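Local coordinates for protein DNA polymerase (Pyrobaculum calidifontis, PDB 5MDN) that probably catalyses DNA synthesis as a family B polymerase, adding deoxyribonucleotides from their triphosphates to a growing DNA strand and releasing diphosphate, at residues D544-I554 with A571-R582; I557-F565 with F598-A606. All coordinates share one frame; numbering follows the deposited sequence.

Interaction 1 and the hairpin of strands 556-560 and 563-567 belong to the βαββαβ palm of the polymerase. Interaction 1 pairs the helices that flank this hairpin in sequence, whereas in interaction 2, about 19 Å away centre to centre, the hairpin itself meets the 598-606 turn of the adjoining sheet. Successive residues of strand 563-567 serve opposite faces: Leu564 packs on helix 528-551, its CD2 3.9 Å from Val546 CG1, and Phe565 turns to the aromatic cluster. The YGDTDS sequence is motif C, which carries active-site aspartates in family B polymerases, so the hairpin turn probably lies there; the magnesium site of Asp7 and Asp363 is away from both contacts.

Interaction 1 (D544-I554 with A571-R582)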
loop_
_atom_site.group_PDB
_atom_site.type_symbol
_atom_site.label_atom_id
_atom_site.label_comp_id
_atom_site.label_asym_id
_atom_site.label_seq_id
_atom_site.Cartn_x
_atom_site.Cartn_y
_atom_site.Cartn_z
ATOM N N ASP A 544 21.581 17.309 -18.614
ATOM C CA ASP A 544 21.578 17.437 -20.067
ATOM C C ASP A 544 20.205 17.859 -20.577
ATOM O O ASP A 544 20.102 18.710 -21.468
ATOM C CB ASP A 544 22.017 16.119 -20.708
ATOM C CG ASP A 544 21.960 16.156 -22.227
ATOM O OD1 ASP A 544 20.850 16.043 -22.790
ATOM O OD2 ASP A 544 23.028 16.304 -22.860
ATOM N N VAL A 545 19.138 17.269 -20.028
ATOM C CA VAL A 545 17.796 17.560 -20.523
ATOM C C VAL A 545 17.327 18.940 -20.072
ATOM O O VAL A 545 16.538 19.590 -20.770
ATOM C CB VAL A 545 16.829 16.445 -20.079
ATOM C CG1 VAL A 545 15.397 16.764 -20.480
ATOM C CG2 VAL A 545 17.252 15.113 -20.674
ATOM N N VAL A 546 17.816 19.434 -18.931
ATOM C CA VAL A 546 17.473 20.797 -18.532
ATOM C C VAL A 546 18.226 21.809 -19.391
ATOM O O VAL A 546 17.688 22.867 -19.741
ATOM C CB VAL A 546 17.715 21.018 -17.023
ATOM C CG1 VAL A 546 17.053 19.916 -16.207
ATOM C CG2 VAL A 546 19.197 21.129 -16.690
ATOM N N GLU A 547 19.479 21.508 -19.744
ATOM C CA GLU A 547 20.238 22.406 -20.607
ATOM C C GLU A 547 19.668 22.422 -22.021
ATOM O O GLU A 547 19.601 23.480 -22.656
ATOM C CB GLU A 547 21.712 22.003 -20.622
ATOM C CG GLU A 547 22.557 22.763 -21.635
ATOM C CD GLU A 547 22.520 24.266 -21.425
ATOM O OE1 GLU A 547 22.439 24.707 -20.258
ATOM O OE2 GLU A 547 22.566 25.008 -22.429
ATOM N N TYR A 548 19.248 21.259 -22.528
ATOM C CA TYR A 548 18.615 21.224 -23.841
ATOM C C TYR A 548 17.243 21.885 -23.816
ATOM O O TYR A 548 16.833 22.489 -24.813
ATOM C CB TYR A 548 18.503 19.782 -24.338
ATOM C CG TYR A 548 17.987 19.668 -25.756
ATOM C CD1 TYR A 548 18.857 19.724 -26.838
ATOM C CD2 TYR A 548 16.632 19.500 -26.013
ATOM C CE1 TYR A 548 18.391 19.622 -28.136
ATOM C CE2 TYR A 548 16.157 19.398 -27.307
ATOM C CZ TYR A 548 17.041 19.459 -28.364
ATOM O OH TYR A 548 16.572 19.355 -29.654
ATOM N N ALA A 549 16.523 21.778 -22.696
ATOM C CA ALA A 549 15.227 22.442 -22.582
ATOM C C ALA A 549 15.370 23.951 -22.728
ATOM O O ALA A 549 14.503 24.614 -23.309
ATOM C CB ALA A 549 14.571 22.089 -21.247
ATOM N N LYS A 550 16.459 24.509 -22.197
ATOM C CA LYS A 550 16.708 25.943 -22.295
ATOM C C LYS A 550 16.974 26.364 -23.735
ATOM O O LYS A 550 16.720 27.517 -24.101
ATOM C CB LYS A 550 17.886 26.290 -21.390
ATOM C CG LYS A 550 17.577 26.075 -19.918
ATOM C CD LYS A 550 18.634 26.683 -19.004
ATOM C CE LYS A 550 18.350 26.281 -17.560
ATOM N NZ LYS A 550 19.549 26.400 -16.689
ATOM N N ARG A 551 17.486 25.449 -24.564
ATOM C CA ARG A 551 17.667 25.763 -25.975
ATOM C C ARG A 551 16.326 25.949 -26.666
ATOM O O ARG A 551 16.253 26.627 -27.696
ATOM C CB ARG A 551 18.472 24.663 -26.666
ATOM C CG ARG A 551 19.904 24.534 -26.169
ATOM C CD ARG A 551 20.729 23.589 -27.037
ATOM N NE ARG A 551 20.931 24.097 -28.391
ATOM C CZ ARG A 551 20.209 23.730 -29.445
ATOM N NH1 ARG A 551 19.229 22.846 -29.308
ATOM N NH2 ARG A 551 20.468 24.248 -30.638
ATOM N N LEU A 552 15.273 25.348 -26.125
ATOM C CA LEU A 552 13.910 25.640 -26.523
ATOM C C LEU A 552 13.334 26.688 -25.572
ATOM O O LEU A 552 13.955 27.068 -24.578
ATOM C CB LEU A 552 13.060 24.369 -26.515
ATOM C CG LEU A 552 13.619 23.134 -27.228
ATOM C CD1 LEU A 552 14.004 22.067 -26.217
ATOM C CD2 LEU A 552 12.614 22.588 -28.225
ATOM N N GLY A 553 12.131 27.158 -25.881
ATOM C CA GLY A 553 11.504 28.161 -25.045
ATOM C C GLY A 553 10.767 27.546 -23.871
ATOM O O GLY A 553 9.582 27.828 -23.664
ATOM N N ILE A 554 11.453 26.716 -23.089
ATOM C CA ILE A 554 10.825 25.927 -22.032
ATOM C C ILE A 554 11.423 26.314 -20.685
ATOM O O ILE A 554 12.607 26.063 -20.424
ATOM C CB ILE A 554 10.982 24.422 -22.282
ATOM C CG1 ILE A 554 10.276 24.022 -23.579
ATOM C CG2 ILE A 554 10.435 23.625 -21.104
ATOM C CD1 ILE A 554 10.416 22.557 -23.924
ATOM N N ALA A 571 6.581 23.600 -27.386
ATOM C CA ALA A 571 7.951 23.108 -27.464
ATOM C C ALA A 571 8.183 21.829 -26.664
ATOM O O ALA A 571 9.203 21.163 -26.879
ATOM C CB ALA A 571 8.919 24.194 -26.991
ATOM N N VAL A 572 7.282 21.479 -25.740
ATOM C CA VAL A 572 7.496 20.298 -24.902
ATOM C C VAL A 572 7.593 19.044 -25.763
ATOM O O VAL A 572 8.357 18.120 -25.459
ATOM C CB VAL A 572 6.394 20.174 -23.833
ATOM C CG1 VAL A 572 6.422 21.376 -22.900
ATOM C CG2 VAL A 572 5.015 20.008 -24.465
ATOM N N ASP A 573 6.810 18.987 -26.847
ATOM C CA ASP A 573 6.802 17.808 -27.708
ATOM C C ASP A 573 8.181 17.533 -28.290
ATOM O O ASP A 573 8.542 16.373 -28.519
ATOM C CB ASP A 573 5.787 17.998 -28.834
ATOM C CG ASP A 573 4.384 18.253 -28.319
ATOM O OD1 ASP A 573 3.986 17.588 -27.338
ATOM O OD2 ASP A 573 3.682 19.113 -28.894
ATOM N N ARG A 574 8.961 18.585 -28.536
ATOM C CA ARG A 574 10.325 18.411 -29.019
ATOM C C ARG A 574 11.270 17.990 -27.903
ATOM O O ARG A 574 12.214 17.232 -28.148
ATOM C CB ARG A 574 10.807 19.712 -29.665
ATOM C CG ARG A 574 9.928 20.167 -30.818
ATOM C CD ARG A 574 10.562 21.288 -31.619
ATOM N NE ARG A 574 9.537 22.122 -32.240
ATOM C CZ ARG A 574 9.044 23.228 -31.693
ATOM N NH1 ARG A 574 9.487 23.640 -30.513
ATOM N NH2 ARG A 574 8.106 23.926 -32.321
ATOM N N LEU A 575 11.039 18.474 -26.680
ATOM C CA LEU A 575 11.833 18.022 -25.542
ATOM C C LEU A 575 11.597 16.544 -25.256
ATOM O O LEU A 575 12.542 15.804 -24.960
ATOM C CB LEU A 575 11.513 18.863 -24.306
ATOM C CG LEU A 575 12.229 18.448 -23.019
ATOM C CD1 LEU A 575 13.738 18.513 -23.202
ATOM C CD2 LEU A 575 11.787 19.309 -21.845
ATOM N N VAL A 576 10.343 16.095 -25.343
ATOM C CA VAL A 576 10.040 14.688 -25.105
ATOM C C VAL A 576 10.620 13.823 -26.217
ATOM O O VAL A 576 11.229 12.777 -25.960
ATOM C CB VAL A 576 8.519 14.484 -24.970
ATOM C CG1 VAL A 576 8.182 13.003 -24.879
ATOM C CG2 VAL A 576 7.989 15.233 -23.759
ATOM N N LYS A 577 10.438 14.246 -27.469
ATOM C CA LYS A 577 11.003 13.504 -28.591
ATOM C C LYS A 577 12.526 13.519 -28.559
ATOM O O LYS A 577 13.165 12.590 -29.066
ATOM C CB LYS A 577 10.462 14.070 -29.904
ATOM C CG LYS A 577 10.530 13.107 -31.077
ATOM C CD LYS A 577 9.731 13.637 -32.259
ATOM C CE LYS A 577 9.637 12.606 -33.372
ATOM N NZ LYS A 577 8.494 12.891 -34.283
ATOM N N TYR A 578 13.122 14.565 -27.979
ATOM C CA TYR A 578 14.573 14.608 -27.810
ATOM C C TYR A 578 15.050 13.499 -26.879
ATOM O O TYR A 578 15.990 12.765 -27.202
ATOM C CB TYR A 578 14.996 15.981 -27.282
ATOM C CG TYR A 578 16.415 16.051 -26.759
ATOM C CD1 TYR A 578 17.494 16.173 -27.626
ATOM C CD2 TYR A 578 16.672 16.022 -25.394
ATOM C CE1 TYR A 578 18.792 16.246 -27.146
ATOM C CE2 TYR A 578 17.963 16.096 -24.907
ATOM C CZ TYR A 578 19.019 16.208 -25.787
ATOM O OH TYR A 578 20.306 16.281 -25.304
ATOM N N VAL A 579 14.406 13.360 -25.716
ATOM C CA VAL A 579 14.850 12.378 -24.728
ATOM C C VAL A 579 14.714 10.959 -25.267
ATOM O O VAL A 579 15.522 10.081 -24.938
ATOM C CB VAL A 579 14.070 12.562 -23.410
ATOM C CG1 VAL A 579 14.575 11.599 -22.346
ATOM C CG2 VAL A 579 14.187 13.996 -22.920
ATOM N N GLU A 580 13.707 10.708 -26.105
ATOM C CA GLU A 580 13.583 9.397 -26.733
ATOM C C GLU A 580 14.726 9.150 -27.713
ATOM O O GLU A 580 15.392 8.111 -27.657
ATOM C CB GLU A 580 12.230 9.276 -27.434
ATOM C CG GLU A 580 11.663 7.858 -27.483
ATOM C CD GLU A 580 12.575 6.875 -28.194
ATOM O OE1 GLU A 580 12.744 7.008 -29.424
ATOM O OE2 GLU A 580 13.122 5.972 -27.521
ATOM N N GLU A 581 14.956 10.089 -28.632
ATOM C CA GLU A 581 15.991 9.897 -29.644
ATOM C C GLU A 581 17.387 9.940 -29.027
ATOM O O GLU A 581 18.255 9.136 -29.384
ATOM C CB GLU A 581 15.840 10.945 -30.746
ATOM C CG GLU A 581 14.585 10.753 -31.588
ATOM C CD GLU A 581 14.460 11.769 -32.706
ATOM O OE1 GLU A 581 15.366 12.616 -32.846
ATOM O OE2 GLU A 581 13.454 11.720 -33.446
ATOM N N ARG A 582 17.620 10.869 -28.098
ATOM C CA ARG A 582 18.947 11.039 -27.511
ATOM C C ARG A 582 19.252 9.981 -26.458
ATOM O O ARG A 582 20.335 9.387 -26.462
ATOM C CB ARG A 582 19.063 12.437 -26.899
ATOM C CG ARG A 582 20.357 12.723 -26.142
ATOM C CD ARG A 582 21.622 12.414 -26.913
ATOM N NE ARG A 582 22.740 12.179 -26.001
ATOM C CZ ARG A 582 23.402 13.135 -25.355
ATOM N NH1 ARG A 582 23.063 14.408 -25.514
ATOM N NH2 ARG A 582 24.403 12.819 -24.543
#
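From Val545 beside Val579 to Leu552 beside Ala571, helices 544-551 and 572-582 run roughly antiparallel, their axes 10.1 Å apart at closest and inclined at 143°. They are the two helices of the βαββαβ palm, packed side by side on one face of its sheet. Tyr548 and Tyr578 meet as a face-to-face stack, ring centroids 3.5 Å apart and planes 5° from parallel. Tyrosine suits this partly exposed edge because its flat face buries apolar surface, while the hydroxyl of Tyr578 can still bond. CG of Tyr578 stands anti to the backbone N (chi1 166°), which carries the ring across to helix 544-551. There the OH of Tyr578 donates to Asp544 OD1 at 2.6 Å, on the syn lone pair of that oxygen, with carboxylate and ring nearly coplanar. The other oxygen, Asp544 OD2, forms a salt bridge with Arg582 NH1 at 3.3 Å, the hydrogen bond within it weak, so both carboxylate oxygens are engaged. Deeper in, branched aliphatic residues fill the seam: Leu575 sends CD1 to Val545 CG1, 3.6 Å away, and CD2 to the small Ala549. At the far end Leu552 lays CD2 against Arg574 CB at 3.7 Å. Beyond the inverse gamma turn at Gly553, Ile554 comes back over the start of the second helix, its CG1 3.7 Å from Ala571 CB and its CD1 3.5 Å from Ala571 O.

Interaction 2 (I557-F565 with F598-A606); sequences IYGDTDSLF and FTEAKKRYA
Phe565 and Tyr605 meet edge to face, their ring planes at 88° and centroids 5.2 Å apart, with the edge of Phe565 directed at the tyrosine. Phe565 CZ and Tyr605 CZ come within 3.7 Å, and the two side chains arrive from opposite directions. Phe598 adds an offset edge-to-face contact: its edge points toward the face of Phe565 with the planes at 60°, CZ of Phe598 lying 4.0 Å from Phe565 CD2. The same CZ comes 3.8 Å from Tyr558 CB, although the Tyr558 and Phe598 rings are slid so far apart that they barely overlap. A large flat residue suits the place of Phe565, which puts its edge to Tyr605 and its face to the edge of Phe598.

Lys603 crosses this group with its aliphatic chain. CG stands anti to the backbone N (chi1 -170°), and the chain stays extended until it bends at its last torsion; CB passes 3.3 Å from Tyr558 OH, while NZ reaches the edge of the Phe565 ring, 3.3 Å from CZ. Lysine suits this place because its long apolar chain packs on Tyr558 while the amine, 4.9 Å from Asp560 OD2 and not in contact, may still feel that charge. The Tyr558 hydroxyl donates to Asp560 OD2 at 2.7 Å from above the carboxylate plane. Asp560 OD1 accepts from the backbone N of Ser563, making an Asx motif in the turn of motif C, and also from its OG.

A classic beta bulge sets Ile557 and Tyr558 opposite Phe565. Ile404 and Pro408 touch Tyr558, strand 416-420 packs on Phe565 through Val416 and Val418, and Val617 touches Lys603 and Tyr605. The contact thus joins the palm sheet to the neighbouring antiparallel sheet containing strands 595-598 and 605-609.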
loop_
_atom_site.group_PDB
_atom_site.type_symbol
_atom_site.label_atom_id
_atom_site.label_comp_id
_atom_site.label_asym_id
_atom_site.label_seq_id
_atom_site.Cartn_x
_atom_site.Cartn_y
_atom_site.Cartn_z
ATOM N N ILE A 557 10.675 24.859 -13.832
ATOM C CA ILE A 557 10.428 25.374 -12.489
ATOM C C ILE A 557 11.016 24.454 -11.427
ATOM O O ILE A 557 11.534 24.918 -10.405
ATOM C CB ILE A 557 8.914 25.557 -12.281
ATOM C CG1 ILE A 557 8.295 26.322 -13.451
ATOM C CG2 ILE A 557 8.634 26.248 -10.959
ATOM C CD1 ILE A 557 6.796 26.139 -13.562
ATOM N N TYR A 558 10.959 23.144 -11.653
ATOM C CA TYR A 558 11.379 22.171 -10.657
ATOM C C TYR A 558 11.916 20.943 -11.371
ATOM O O TYR A 558 11.461 20.596 -12.463
ATOM C CB TYR A 558 10.215 21.801 -9.725
ATOM C CG TYR A 558 10.468 20.614 -8.820
ATOM C CD1 TYR A 558 11.043 20.784 -7.568
ATOM C CD2 TYR A 558 10.105 19.328 -9.205
ATOM C CE1 TYR A 558 11.269 19.707 -6.733
ATOM C CE2 TYR A 558 10.327 18.245 -8.377
ATOM C CZ TYR A 558 10.908 18.440 -7.143
ATOM O OH TYR A 558 11.130 17.366 -6.313
ATOM N N GLY A 559 12.899 20.296 -10.751
ATOM C CA GLY A 559 13.421 19.060 -11.289
ATOM C C GLY A 559 14.154 18.231 -10.258
ATOM O O GLY A 559 15.163 18.667 -9.698
ATOM N N ASP A 560 13.655 17.032 -10.001
ATOM C CA ASP A 560 14.331 16.072 -9.146
ATOM C C ASP A 560 14.647 14.809 -9.946
ATOM O O ASP A 560 14.427 14.738 -11.160
ATOM C CB ASP A 560 13.506 15.782 -7.887
ATOM C CG ASP A 560 12.150 15.199 -8.193
ATOM O OD1 ASP A 560 11.825 15.033 -9.382
ATOM O OD2 ASP A 560 11.408 14.894 -7.239
ATOM N N THR A 561 15.188 13.812 -9.246
ATOM C CA THR A 561 15.668 12.598 -9.900
ATOM C C THR A 561 14.579 11.880 -10.695
ATOM O O THR A 561 14.876 11.265 -11.726
ATOM C CB THR A 561 16.274 11.657 -8.858
ATOM O OG1 THR A 561 16.198 12.266 -7.562
ATOM C CG2 THR A 561 17.728 11.359 -9.198
ATOM N N ASP A 562 13.323 11.932 -10.246
ATOM C CA ASP A 562 12.264 11.163 -10.888
ATOM C C ASP A 562 11.334 11.987 -11.779
ATOM O O ASP A 562 10.564 11.396 -12.548
ATOM C CB ASP A 562 11.451 10.392 -9.829
ATOM C CG ASP A 562 10.736 11.305 -8.850
ATOM O OD1 ASP A 562 11.003 12.524 -8.875
ATOM O OD2 ASP A 562 9.908 10.798 -8.052
ATOM N N SER A 563 11.364 13.317 -11.698
ATOM C CA SER A 563 10.506 14.134 -12.551
ATOM C C SER A 563 11.048 15.556 -12.618
ATOM O O SER A 563 11.890 15.960 -11.812
ATOM C CB SER A 563 9.056 14.143 -12.047
ATOM O OG SER A 563 8.971 14.727 -10.761
ATOM N N LEU A 564 10.579 16.303 -13.615
ATOM C CA LEU A 564 10.808 17.742 -13.650
ATOM C C LEU A 564 9.547 18.454 -14.122
ATOM O O LEU A 564 8.818 17.947 -14.979
ATOM C CB LEU A 564 12.019 18.118 -14.530
ATOM C CG LEU A 564 12.296 17.575 -15.936
ATOM C CD1 LEU A 564 11.270 18.023 -16.964
ATOM C CD2 LEU A 564 13.691 17.996 -16.371
ATOM N N PHE A 565 9.290 19.623 -13.543
ATOM C CA PHE A 565 8.115 20.424 -13.863
ATOM C C PHE A 565 8.521 21.497 -14.864
ATOM O O PHE A 565 9.524 22.187 -14.663
ATOM C CB PHE A 565 7.520 21.078 -12.610
ATOM C CG PHE A 565 6.947 20.106 -11.596
ATOM C CD1 PHE A 565 7.439 18.816 -11.460
ATOM C CD2 PHE A 565 5.917 20.508 -10.761
ATOM C CE1 PHE A 565 6.911 17.947 -10.523
ATOM C CE2 PHE A 565 5.384 19.643 -9.823
ATOM C CZ PHE A 565 5.882 18.362 -9.705
ATOM N N PHE A 598 4.168 26.342 -4.974
ATOM C CA PHE A 598 5.273 25.840 -4.167
ATOM C C PHE A 598 5.388 26.693 -2.909
ATOM O O PHE A 598 5.609 27.907 -2.994
ATOM C CB PHE A 598 6.585 25.865 -4.951
ATOM C CG PHE A 598 6.783 24.678 -5.852
ATOM C CD1 PHE A 598 6.333 24.696 -7.162
ATOM C CD2 PHE A 598 7.435 23.546 -5.389
ATOM C CE1 PHE A 598 6.524 23.603 -7.992
ATOM C CE2 PHE A 598 7.630 22.452 -6.212
ATOM C CZ PHE A 598 7.173 22.480 -7.514
ATOM N N THR A 599 5.237 26.062 -1.746
ATOM C CA THR A 599 5.342 26.777 -0.480
ATOM C C THR A 599 6.778 26.852 0.023
ATOM O O THR A 599 7.170 27.857 0.627
ATOM C CB THR A 599 4.457 26.114 0.580
ATOM O OG1 THR A 599 4.897 24.768 0.802
ATOM C CG2 THR A 599 3.004 26.100 0.126
ATOM N N GLU A 600 7.569 25.810 -0.214
ATOM C CA GLU A 600 8.955 25.758 0.220
ATOM C C GLU A 600 9.824 25.322 -0.950
ATOM O O GLU A 600 9.328 24.978 -2.026
ATOM C CB GLU A 600 9.113 24.794 1.407
ATOM C CG GLU A 600 8.237 25.162 2.594
ATOM C CD GLU A 600 8.133 24.057 3.631
ATOM O OE1 GLU A 600 8.790 23.003 3.469
ATOM O OE2 GLU A 600 7.379 24.251 4.611
ATOM N N ALA A 601 11.136 25.328 -0.733
ATOM C CA ALA A 601 12.085 24.956 -1.781
ATOM C C ALA A 601 12.312 23.452 -1.841
ATOM O O ALA A 601 13.445 22.987 -1.990
ATOM C CB ALA A 601 13.400 25.695 -1.565
ATOM N N LYS A 602 11.240 22.669 -1.728
ATOM C CA LYS A 602 11.296 21.215 -1.832
ATOM C C LYS A 602 10.160 20.756 -2.737
ATOM O O LYS A 602 9.568 21.570 -3.454
ATOM C CB LYS A 602 11.211 20.568 -0.444
ATOM C CG LYS A 602 11.051 21.584 0.682
ATOM C CD LYS A 602 10.807 20.950 2.040
ATOM C CE LYS A 602 12.092 20.780 2.838
ATOM N NZ LYS A 602 11.827 20.094 4.143
ATOM N N LYS A 603 9.854 19.460 -2.727
ATOM C CA LYS A 603 8.661 18.961 -3.412
ATOM C C LYS A 603 7.457 19.018 -2.468
ATOM O O LYS A 603 6.831 18.018 -2.118
ATOM C CB LYS A 603 8.892 17.555 -3.953
ATOM C CG LYS A 603 7.777 17.079 -4.887
ATOM C CD LYS A 603 8.016 15.692 -5.456
ATOM C CE LYS A 603 6.813 15.227 -6.269
ATOM N NZ LYS A 603 6.608 16.010 -7.522
ATOM N N ARG A 604 7.149 20.239 -2.048
ATOM C CA ARG A 604 5.979 20.541 -1.228
ATOM C C ARG A 604 5.134 21.524 -2.029
ATOM O O ARG A 604 5.478 22.707 -2.126
ATOM C CB ARG A 604 6.386 21.115 0.125
ATOM C CG ARG A 604 5.212 21.546 0.975
ATOM C CD ARG A 604 4.330 20.353 1.262
ATOM N NE ARG A 604 3.223 20.642 2.170
ATOM C CZ ARG A 604 1.993 20.947 1.768
ATOM N NH1 ARG A 604 1.704 21.002 0.474
ATOM N NH2 ARG A 604 1.045 21.194 2.662
ATOM N N TYR A 605 4.034 21.042 -2.604
ATOM C CA TYR A 605 3.248 21.882 -3.490
ATOM C C TYR A 605 1.806 21.403 -3.520
ATOM O O TYR A 605 1.491 20.267 -3.153
ATOM C CB TYR A 605 3.826 21.897 -4.915
ATOM C CG TYR A 605 3.670 20.589 -5.662
ATOM C CD1 TYR A 605 4.603 19.572 -5.521
ATOM C CD2 TYR A 605 2.594 20.379 -6.517
ATOM C CE1 TYR A 605 4.466 18.378 -6.203
ATOM C CE2 TYR A 605 2.446 19.188 -7.202
ATOM C CZ TYR A 605 3.386 18.191 -7.042
ATOM O OH TYR A 605 3.243 17.003 -7.724
ATOM N N ALA A 606 0.934 22.301 -3.966
ATOM C CA ALA A 606 -0.436 21.978 -4.327
ATOM C C ALA A 606 -0.644 22.310 -5.798
ATOM O O ALA A 606 -0.015 23.227 -6.335
ATOM C CB ALA A 606 -1.437 22.746 -3.464
#